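Local atomic coordinates of citrinin polyketide synthase (Monascus purpureus, PDB entry 5MPT), a protein that builds the keto-aldehyde precursor of the mycotoxin citrinin from malonyl-CoA units as a multidomain non-reducing polyketide synthase, this chain being its C-methyltransferase domain. Residues C287-R292 against L313-E318; A184-Q189 against N373-I378; T291-I296 against F336-R341. One frame throughout, in Å; residues are numbered along the deposited sequence. Where two conformers were deposited one is given.

In the fold
Following the chain from the N terminus, helix 181-198 comes first; its residues 184-189 meet 373-378 on strand 375-381, the last of the chain, so contact 2 closes a loop of 183 residues that holds the other two contacts. Inside it, the turn after strand 279-285 starts both. Contact 1 returns to 287-292 from strand 309-316, and contact 3 leaves the same turn, at 291-296, and runs on further, beyond strand 309-316, to the loop 336-341; they share T291 and R292, and the H289 carbonyl receives R340. Strands 309-316 and 375-381 are neighbours in the sheet, joining contact 1 to contact 2, whereas contacts 2 and 3 do not touch.

Contact 1 (C287-R292 against L313-E318); sequences CVHATR and LLEMTE. With EDO (1,2-ethanediol), chain D.
H289 and E315 meet through two hydrogen bonds that join the imidazole and the backbone of one residue to the two carboxylate oxygens of the other. From CB outward, the histidine side chain runs past the carboxylate: CB lies 3.4 Å from E315 OE1, CG keeps a similar distance from the same oxygen, and ND1 then bonds to E315 OE1 at 2.6 Å. The torsion chi1 of 66° puts H289 CG between its own backbone N and carbonyl carbon. The acceptor oxygen sits at the ring edge, close to the imidazole plane, while the carboxylate plane is turned 81° from it. E315 reaches this place with a chain bent at chi2 (-77°), which swings CD out of line with CA and CB.

The second oxygen has two partners of its own. E315 OE2 accepts from H289 N at 3.2 Å, on the syn side but well out of the carboxylate plane, and from a water at 2.6 Å; that water accepts in turn from V288 N at 2.9 Å. The start of the 3-10 turn is thus held to the carboxylate both directly and through solvent. Beside this polar cluster, V288 CG2 packs on L313 CD2 at 3.8 Å, their side chains crossing at about a right angle, and W350 of helix 347-356 touches all four residues.

C287, just before the turn, contacts the bound S-adenosyl-L-homocysteine. H289 and E315 are experimentally established active-site residues, and this His-carboxylate pair lies at the catalytic centre of the methyltransferase domain, beside its S-adenosyl-L-homocysteine pocket.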
loop_
_atom_site.group_PDB
_atom_site.type_symbol
_atom_site.label_atom_id
_atom_site.label_comp_id
_atom_site.label_asym_id
_atom_site.label_seq_id
_atom_site.Cartn_x
_atom_site.Cartn_y
_atom_site.Cartn_z
ATOM N N CYS A 287 -1.171 0.736 5.675
ATOM C CA CYS A 287 -0.506 0.354 6.907
ATOM C C CYS A 287 -1.324 -0.603 7.753
ATOM O O CYS A 287 -0.742 -1.469 8.417
ATOM C CB CYS A 287 -0.150 1.591 7.739
ATOM S SG CYS A 287 -1.618 2.591 8.147
ATOM N N VAL A 288 -2.652 -0.508 7.739
ATOM C CA VAL A 288 -3.422 -1.355 8.646
ATOM C C VAL A 288 -3.321 -2.829 8.211
ATOM O O VAL A 288 -3.310 -3.738 9.046
ATOM C CB VAL A 288 -4.874 -0.851 8.746
ATOM C CG1 VAL A 288 -5.724 -1.811 9.582
ATOM C CG2 VAL A 288 -4.930 0.563 9.370
ATOM N N HIS A 289 -3.200 -3.097 6.914
ATOM C CA HIS A 289 -3.017 -4.480 6.481
ATOM C C HIS A 289 -1.754 -5.095 7.043
ATOM O O HIS A 289 -1.671 -6.329 7.112
ATOM C CB HIS A 289 -3.016 -4.592 4.956
ATOM C CG HIS A 289 -1.867 -3.931 4.266
ATOM N ND1 HIS A 289 -2.057 -2.892 3.388
ATOM C CD2 HIS A 289 -0.543 -4.213 4.228
ATOM C CE1 HIS A 289 -0.897 -2.530 2.868
ATOM N NE2 HIS A 289 0.039 -3.327 3.348
ATOM N N ALA A 290 -0.759 -4.282 7.428
ATOM C CA ALA A 290 0.531 -4.822 7.862
ATOM C C ALA A 290 0.502 -5.286 9.296
ATOM O O ALA A 290 1.517 -5.819 9.777
ATOM C CB ALA A 290 1.628 -3.762 7.704
ATOM N N THR A 291 -0.625 -5.150 9.962
ATOM C CA THR A 291 -0.699 -5.540 11.361
ATOM C C THR A 291 -1.114 -7.006 11.483
ATOM O O THR A 291 -1.556 -7.649 10.526
ATOM C CB THR A 291 -1.666 -4.634 12.131
ATOM O OG1 THR A 291 -3.015 -4.809 11.675
ATOM C CG2 THR A 291 -1.282 -3.175 11.993
ATOM N N ARG A 292 -1.012 -7.522 12.714
ATOM C CA ARG A 292 -1.244 -8.936 12.954
ATOM C C ARG A 292 -2.703 -9.320 12.786
ATOM O O ARG A 292 -3.007 -10.413 12.302
ATOM C CB ARG A 292 -0.767 -9.278 14.360
ATOM C CG ARG A 292 0.751 -9.187 14.533
ATOM C CD ARG A 292 1.216 -9.439 15.983
ATOM N NE ARG A 292 2.679 -9.572 16.020
ATOM C CZ ARG A 292 3.505 -8.531 15.907
ATOM N NH1 ARG A 292 3.022 -7.307 15.778
ATOM N NH2 ARG A 292 4.817 -8.699 15.897
ATOM N N LEU A 313 -9.486 4.503 5.102
ATOM C CA LEU A 313 -8.416 3.635 4.631
ATOM C C LEU A 313 -8.099 3.899 3.165
ATOM O O LEU A 313 -8.990 4.156 2.338
ATOM C CB LEU A 313 -8.811 2.172 4.782
ATOM C CG LEU A 313 -9.028 1.643 6.180
ATOM C CD1 LEU A 313 -9.783 0.335 6.112
ATOM C CD2 LEU A 313 -7.681 1.427 6.873
ATOM N N LEU A 314 -6.819 3.843 2.841
ATOM C CA LEU A 314 -6.373 3.697 1.461
ATOM C C LEU A 314 -5.646 2.371 1.455
ATOM O O LEU A 314 -4.571 2.264 2.047
ATOM C CB LEU A 314 -5.461 4.842 1.024
ATOM C CG LEU A 314 -5.289 5.002 -0.494
ATOM C CD1 LEU A 314 -4.563 6.297 -0.818
ATOM C CD2 LEU A 314 -4.552 3.837 -1.117
ATOM N N GLU A 315 -6.270 1.349 0.872
ATOM C CA GLU A 315 -5.749 -0.008 0.937
ATOM C C GLU A 315 -5.693 -0.644 -0.430
ATOM O O GLU A 315 -6.622 -0.515 -1.234
ATOM C CB GLU A 315 -6.611 -0.887 1.852
ATOM C CG GLU A 315 -6.286 -0.728 3.295
ATOM C CD GLU A 315 -5.021 -1.458 3.677
ATOM O OE1 GLU A 315 -4.569 -2.341 2.900
ATOM O OE2 GLU A 315 -4.463 -1.129 4.740
ATOM N N MET A 316 -4.592 -1.342 -0.679
ATOM C CA MET A 316 -4.478 -2.170 -1.863
ATOM C C MET A 316 -5.362 -3.397 -1.683
ATOM O O MET A 316 -5.153 -4.195 -0.767
ATOM C CB MET A 316 -3.026 -2.565 -2.073
ATOM C CG MET A 316 -2.830 -3.286 -3.378
ATOM S SD MET A 316 -1.109 -3.422 -3.888
ATOM C CE MET A 316 -0.904 -1.911 -4.847
ATOM N N THR A 317 -6.367 -3.527 -2.539
ATOM C CA THR A 317 -7.408 -4.525 -2.366
ATOM C C THR A 317 -7.231 -5.711 -3.308
ATOM O O THR A 317 -7.918 -6.721 -3.147
ATOM C CB THR A 317 -8.778 -3.850 -2.562
ATOM O OG1 THR A 317 -8.722 -2.991 -3.715
ATOM C CG2 THR A 317 -9.123 -3.022 -1.348
ATOM N N GLU A 318 -6.337 -5.595 -4.293
ATOM C CA GLU A 318 -5.971 -6.678 -5.191
ATOM C C GLU A 318 -4.452 -6.788 -5.245
ATOM O O GLU A 318 -3.744 -5.773 -5.241
ATOM C CB GLU A 318 -6.570 -6.393 -6.565
ATOM C CG GLU A 318 -6.622 -7.531 -7.537
ATOM C CD GLU A 318 -7.448 -7.148 -8.750
ATOM O OE1 GLU A 318 -6.842 -6.838 -9.799
ATOM O OE2 GLU A 318 -8.697 -7.118 -8.635
HETATM C C1 EDO D . -5.473 -10.466 -1.323
HETATM O O1 EDO D . -6.465 -11.126 -0.532
HETATM C C2 EDO D . -6.156 -9.301 -2.021
HETATM O O2 EDO D . -7.428 -9.756 -2.497
HETATM O O HOH W 1 -4.290 1.145 5.972
#

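Contact 2 (A184-Q189 against N373-I378); sequences AVWIQQ and NIQRLI
With chi1 at -74°, W186 CG stands anti to its carbonyl carbon, and chi2 of -80° turns the indole so that Q375, with CG likewise anti to its carbonyl carbon, lies against one face. Q375 CB sits over the six-membered ring, 3.7 Å from its centroid and close to the ring normal, a CH-pi contact. The Q375 carbonyl oxygen lies over the rim of the same face, and V185 CG1 backs the opposite one. W186 NE1 donates to a water at 2.9 Å, and that water donates to Q375 O at 2.6 Å.

The glutamine's amide is held elsewhere, by I182 O, N183 and N286. Farther along, L377 CD2 rests 3.8 Å from W186 O, and L377 CD1 lies 3.9 Å from Q189 OE1, an oxygen buried here without a partner, although Q189 NE2 bonds to A24 O and T28.

The axes of 184-189 and 375-378 approach to 8.9 Å at 22°, so here the helix runs nearly parallel to the strand. This is helix-on-sheet packing in a class I methyltransferase fold, whose antiparallel strand 375-381 is inserted between 309-316 and 361-364.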
loop_
_atom_site.group_PDB
_atom_site.type_symbol
_atom_site.label_atom_id
_atom_site.label_comp_id
_atom_site.label_asym_id
_atom_site.label_seq_id
_atom_site.Cartn_x
_atom_site.Cartn_y
_atom_site.Cartn_z
ATOM N N ALA A 184 -0.621 7.784 -6.063
ATOM C CA ALA A 184 -1.046 9.185 -6.073
ATOM C C ALA A 184 -2.505 9.345 -6.462
ATOM O O ALA A 184 -3.172 10.258 -5.975
ATOM C CB ALA A 184 -0.161 10.002 -7.000
ATOM N N VAL A 185 -3.028 8.463 -7.307
ATOM C CA VAL A 185 -4.403 8.605 -7.782
ATOM C C VAL A 185 -5.358 8.703 -6.598
ATOM O O VAL A 185 -6.188 9.625 -6.503
ATOM C CB VAL A 185 -4.760 7.423 -8.703
ATOM C CG1 VAL A 185 -6.287 7.134 -8.672
ATOM C CG2 VAL A 185 -4.277 7.719 -10.095
ATOM N N TRP A 186 -5.263 7.743 -5.683
ATOM C CA TRP A 186 -6.216 7.678 -4.585
ATOM C C TRP A 186 -5.910 8.677 -3.477
ATOM O O TRP A 186 -6.835 9.097 -2.782
ATOM C CB TRP A 186 -6.268 6.254 -4.024
ATOM C CG TRP A 186 -7.008 5.362 -4.960
ATOM C CD1 TRP A 186 -8.362 5.243 -5.084
ATOM C CD2 TRP A 186 -6.436 4.510 -5.958
ATOM N NE1 TRP A 186 -8.675 4.358 -6.087
ATOM C CE2 TRP A 186 -7.511 3.883 -6.629
ATOM C CE3 TRP A 186 -5.124 4.178 -6.318
ATOM C CZ2 TRP A 186 -7.319 2.987 -7.654
ATOM C CZ3 TRP A 186 -4.944 3.309 -7.338
ATOM C CH2 TRP A 186 -6.036 2.699 -7.986
ATOM N N ILE A 187 -4.655 9.111 -3.351
ATOM C CA ILE A 187 -4.336 10.225 -2.466
ATOM C C ILE A 187 -4.973 11.498 -2.989
ATOM O O ILE A 187 -5.570 12.270 -2.239
ATOM C CB ILE A 187 -2.805 10.368 -2.315
ATOM C CG1 ILE A 187 -2.203 9.105 -1.672
ATOM C CG2 ILE A 187 -2.480 11.598 -1.473
ATOM C CD1 ILE A 187 -0.644 9.093 -1.595
ATOM N N GLN A 188 -4.867 11.727 -4.300
ATOM C CA GLN A 188 -5.515 12.887 -4.889
ATOM C C GLN A 188 -7.018 12.809 -4.700
ATOM O O GLN A 188 -7.662 13.815 -4.430
ATOM C CB GLN A 188 -5.133 12.969 -6.372
ATOM C CG GLN A 188 -5.524 14.246 -7.046
ATOM C CD GLN A 188 -4.618 15.411 -6.693
ATOM O OE1 GLN A 188 -3.396 15.333 -6.857
ATOM N NE2 GLN A 188 -5.219 16.508 -6.199
ATOM N N GLN A 189 -7.596 11.623 -4.839
ATOM C CA GLN A 189 -9.030 11.468 -4.631
ATOM C C GLN A 189 -9.410 11.745 -3.176
ATOM O O GLN A 189 -10.451 12.346 -2.895
ATOM C CB GLN A 189 -9.443 10.064 -5.071
ATOM C CG GLN A 189 -10.927 9.835 -4.969
ATOM C CD GLN A 189 -11.307 8.429 -5.355
ATOM O OE1 GLN A 189 -10.521 7.515 -5.190
ATOM N NE2 GLN A 189 -12.524 8.244 -5.866
ATOM N N ASN A 373 -10.157 -1.485 -9.058
ATOM C CA ASN A 373 -10.151 -2.633 -8.160
ATOM C C ASN A 373 -8.803 -2.844 -7.488
ATOM O O ASN A 373 -8.712 -3.637 -6.529
ATOM C CB ASN A 373 -10.549 -3.907 -8.914
ATOM C CG ASN A 373 -11.936 -3.819 -9.505
ATOM O OD1 ASN A 373 -12.873 -3.364 -8.855
ATOM N ND2 ASN A 373 -12.071 -4.228 -10.770
ATOM N N ILE A 374 -7.775 -2.098 -7.884
ATOM C CA ILE A 374 -6.435 -2.391 -7.364
ATOM C C ILE A 374 -6.254 -1.813 -5.971
ATOM O O ILE A 374 -5.747 -2.492 -5.067
ATOM C CB ILE A 374 -5.345 -1.882 -8.320
ATOM C CG1 ILE A 374 -5.465 -2.572 -9.681
ATOM C CG2 ILE A 374 -3.970 -2.106 -7.723
ATOM C CD1 ILE A 374 -4.622 -1.910 -10.760
ATOM N N GLN A 375 -6.582 -0.537 -5.799
ATOM C CA GLN A 375 -6.680 0.092 -4.493
ATOM C C GLN A 375 -8.033 0.745 -4.371
ATOM O O GLN A 375 -8.687 1.078 -5.359
ATOM C CB GLN A 375 -5.609 1.156 -4.263
ATOM C CG GLN A 375 -4.222 0.683 -4.680
ATOM C CD GLN A 375 -3.157 1.179 -3.765
ATOM O OE1 GLN A 375 -3.112 0.793 -2.591
ATOM N NE2 GLN A 375 -2.304 2.044 -4.250
ATOM N N ARG A 376 -8.419 0.970 -3.125
ATOM C CA ARG A 376 -9.654 1.646 -2.812
ATOM C C ARG A 376 -9.435 2.574 -1.638
ATOM O O ARG A 376 -8.641 2.287 -0.735
ATOM C CB ARG A 376 -10.759 0.664 -2.469
ATOM C CG ARG A 376 -11.095 -0.273 -3.571
ATOM C CD ARG A 376 -12.342 -1.047 -3.268
ATOM N NE ARG A 376 -12.443 -2.191 -4.146
ATOM C CZ ARG A 376 -13.017 -2.192 -5.345
ATOM N NH1 ARG A 376 -13.602 -1.088 -5.841
ATOM N NH2 ARG A 376 -12.992 -3.319 -6.063
ATOM N N LEU A 377 -10.173 3.689 -1.636
ATOM C CA LEU A 377 -10.495 4.348 -0.386
ATOM C C LEU A 377 -11.675 3.617 0.238
ATOM O O LEU A 377 -12.687 3.358 -0.417
ATOM C CB LEU A 377 -10.841 5.819 -0.572
ATOM C CG LEU A 377 -9.791 6.769 -1.152
ATOM C CD1 LEU A 377 -10.406 8.161 -1.393
ATOM C CD2 LEU A 377 -8.585 6.823 -0.254
ATOM N N ILE A 378 -11.535 3.280 1.501
ATOM C CA ILE A 378 -12.552 2.568 2.263
ATOM C C ILE A 378 -12.840 3.451 3.456
ATOM O O ILE A 378 -11.949 3.731 4.272
ATOM C CB ILE A 378 -12.099 1.164 2.710
ATOM C CG1 ILE A 378 -11.643 0.323 1.521
ATOM C CG2 ILE A 378 -13.223 0.434 3.439
ATOM C CD1 ILE A 378 -10.926 -0.972 1.944
HETATM O O HOH W 2 -10.818 2.368 -6.195
#

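Contact 3 (T291-I296 against F336-R341); sequences TRNLEI and FEDGRR
R340 drives its guanidinium against T291, R292 and L294, and its flat group is engaged on both faces and at the edge. L294 CG lies over the centre of one face, 3.6 Å from R340 CZ, while F336 CB packs toward the rim of the opposite face. At the edge, R340 NH2 donates to T291 O at 2.7 Å, with the oxygen nearly in the guanidinium plane, and makes a weak bond to R292 O. The bend at chi3 (-73°) turns NE out of line with the aliphatic chain.

D338 fixes the rotation of this group. Its OD1 uses the syn lone pair to receive R340 NE at 2.9 Å, a salt bridge that is nearly straight, at 172°. The other oxygen, D338 OD2, accepts on its anti side from L294 N at 2.9 Å, so a single carboxylate holds both the arginine and the first turn of helix 294-304. R292 O, besides its weak arginine bond, takes E337 N at 2.9 Å on a lone pair. Alongside, the R292 and E337 side chains point the same way, with R292 CD 3.5 Å from E337 OE2; R292 NH1 finds its salt bridge in E268.

In the next shell, N293 is the N-cap: its OD1 accepts from I296 N at 2.8 Å. G339, at a positive phi of 102°, lets the chain turn between D338 and R340. R340 NH1 bonds to the carbonyls of A343 and H289, and T291 touches the bound S-adenosyl-L-homocysteine. The arrangement is an N-capped helix start pinned by an arginine-aspartate salt bridge, joining the loop before helix 347-356 to the turn that carries the active-site histidine.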
loop_
_atom_site.group_PDB
_atom_site.type_symbol
_atom_site.label_atom_id
_atom_site.label_comp_id
_atom_site.label_asym_id
_atom_site.label_seq_id
_atom_site.Cartn_x
_atom_site.Cartn_y
_atom_site.Cartn_z
ATOM N N THR A 291 -0.625 -5.150 9.962
ATOM C CA THR A 291 -0.699 -5.540 11.361
ATOM C C THR A 291 -1.114 -7.006 11.483
ATOM O O THR A 291 -1.556 -7.649 10.526
ATOM C CB THR A 291 -1.666 -4.634 12.131
ATOM O OG1 THR A 291 -3.015 -4.809 11.675
ATOM C CG2 THR A 291 -1.282 -3.175 11.993
ATOM N N ARG A 292 -1.012 -7.522 12.714
ATOM C CA ARG A 292 -1.244 -8.936 12.954
ATOM C C ARG A 292 -2.703 -9.320 12.786
ATOM O O ARG A 292 -3.007 -10.413 12.302
ATOM C CB ARG A 292 -0.767 -9.278 14.360
ATOM C CG ARG A 292 0.751 -9.187 14.533
ATOM C CD ARG A 292 1.216 -9.439 15.983
ATOM N NE ARG A 292 2.679 -9.572 16.020
ATOM C CZ ARG A 292 3.505 -8.531 15.907
ATOM N NH1 ARG A 292 3.022 -7.307 15.778
ATOM N NH2 ARG A 292 4.817 -8.699 15.897
ATOM N N ASN A 293 -3.616 -8.466 13.231
ATOM C CA ASN A 293 -5.006 -8.869 13.421
ATOM C C ASN A 293 -5.874 -7.667 13.100
ATOM O O ASN A 293 -5.779 -6.635 13.766
ATOM C CB ASN A 293 -5.245 -9.379 14.856
ATOM C CG ASN A 293 -6.704 -9.784 15.108
ATOM O OD1 ASN A 293 -7.639 -8.995 14.900
ATOM N ND2 ASN A 293 -6.901 -11.015 15.579
ATOM N N LEU A 294 -6.657 -7.772 12.022
ATOM C CA LEU A 294 -7.388 -6.608 11.540
ATOM C C LEU A 294 -8.490 -6.199 12.502
ATOM O O LEU A 294 -8.770 -5.002 12.652
ATOM C CB LEU A 294 -7.956 -6.891 10.154
ATOM C CG LEU A 294 -6.912 -7.085 9.061
ATOM C CD1 LEU A 294 -7.602 -7.212 7.714
ATOM C CD2 LEU A 294 -5.867 -5.947 9.005
ATOM N N GLU A 295 -9.137 -7.170 13.149
ATOM C CA GLU A 295 -10.145 -6.846 14.168
ATOM C C GLU A 295 -9.552 -6.010 15.294
ATOM O O GLU A 295 -10.121 -4.982 15.704
ATOM C CB GLU A 295 -10.739 -8.123 14.750
ATOM C CG GLU A 295 -11.732 -8.829 13.850
ATOM C CD GLU A 295 -12.461 -9.954 14.561
ATOM O OE1 GLU A 295 -12.512 -9.933 15.813
ATOM O OE2 GLU A 295 -12.977 -10.854 13.862
ATOM N N ILE A 296 -8.428 -6.456 15.838
ATOM C CA ILE A 296 -7.789 -5.722 16.925
ATOM C C ILE A 296 -7.380 -4.334 16.457
ATOM O O ILE A 296 -7.628 -3.333 17.141
ATOM C CB ILE A 296 -6.588 -6.528 17.472
ATOM C CG1 ILE A 296 -7.087 -7.794 18.157
ATOM C CG2 ILE A 296 -5.723 -5.686 18.392
ATOM C CD1 ILE A 296 -5.962 -8.736 18.583
ATOM N N PHE A 336 0.473 -11.094 9.471
ATOM C CA PHE A 336 -0.905 -11.498 9.728
ATOM C C PHE A 336 -0.958 -12.834 10.460
ATOM O O PHE A 336 -0.222 -13.770 10.142
ATOM C CB PHE A 336 -1.687 -11.578 8.408
ATOM C CG PHE A 336 -1.032 -12.429 7.330
ATOM C CD1 PHE A 336 -1.318 -13.781 7.230
ATOM C CD2 PHE A 336 -0.186 -11.846 6.403
ATOM C CE1 PHE A 336 -0.744 -14.547 6.255
ATOM C CE2 PHE A 336 0.375 -12.587 5.410
ATOM C CZ PHE A 336 0.102 -13.954 5.338
ATOM N N GLU A 337 -1.825 -12.906 11.470
ATOM C CA GLU A 337 -2.043 -14.142 12.212
ATOM C C GLU A 337 -3.499 -14.234 12.639
ATOM O O GLU A 337 -3.813 -14.741 13.720
ATOM C CB GLU A 337 -1.109 -14.232 13.422
ATOM C CG GLU A 337 -1.045 -12.961 14.206
ATOM C CD GLU A 337 -0.111 -13.022 15.413
ATOM O OE1 GLU A 337 0.991 -13.601 15.301
ATOM O OE2 GLU A 337 -0.491 -12.455 16.460
ATOM N N ASP A 338 -4.407 -13.733 11.794
ATOM C CA ASP A 338 -5.824 -13.672 12.116
ATOM C C ASP A 338 -6.675 -14.452 11.129
ATOM O O ASP A 338 -7.873 -14.181 11.005
ATOM C CB ASP A 338 -6.295 -12.224 12.165
ATOM C CG ASP A 338 -6.116 -11.507 10.863
ATOM O OD1 ASP A 338 -5.504 -12.106 9.950
ATOM O OD2 ASP A 338 -6.576 -10.345 10.773
ATOM N N GLY A 339 -6.087 -15.397 10.422
ATOM C CA GLY A 339 -6.804 -16.190 9.451
ATOM C C GLY A 339 -6.581 -15.781 8.009
ATOM O O GLY A 339 -6.909 -16.555 7.109
ATOM N N ARG A 340 -6.050 -14.586 7.770
ATOM C CA ARG A 340 -5.676 -14.202 6.416
ATOM C C ARG A 340 -4.585 -15.121 5.889
ATOM O O ARG A 340 -3.780 -15.678 6.645
ATOM C CB ARG A 340 -5.171 -12.765 6.373
ATOM C CG ARG A 340 -6.258 -11.687 6.496
ATOM C CD ARG A 340 -5.626 -10.319 6.586
ATOM N NE ARG A 340 -5.001 -10.099 7.879
ATOM C CZ ARG A 340 -4.146 -9.117 8.140
ATOM N NH1 ARG A 340 -3.777 -8.270 7.180
ATOM N NH2 ARG A 340 -3.654 -8.992 9.368
ATOM N N ARG A 341 -4.573 -15.277 4.572
ATOM C CA ARG A 341 -3.493 -15.964 3.871
ATOM C C ARG A 341 -2.581 -14.990 3.143
ATOM O O ARG A 341 -1.565 -15.402 2.582
ATOM C CB ARG A 341 -4.065 -16.977 2.871
ATOM C CG ARG A 341 -4.693 -18.209 3.524
ATOM C CD ARG A 341 -5.744 -18.881 2.639
ATOM N NE ARG A 341 -7.018 -18.153 2.634
ATOM C CZ ARG A 341 -7.702 -17.788 1.548
ATOM N NH1 ARG A 341 -8.846 -17.127 1.686
ATOM N NH2 ARG A 341 -7.268 -18.082 0.327
HETATM O O HOH W 3 -5.154 -13.815 15.730
#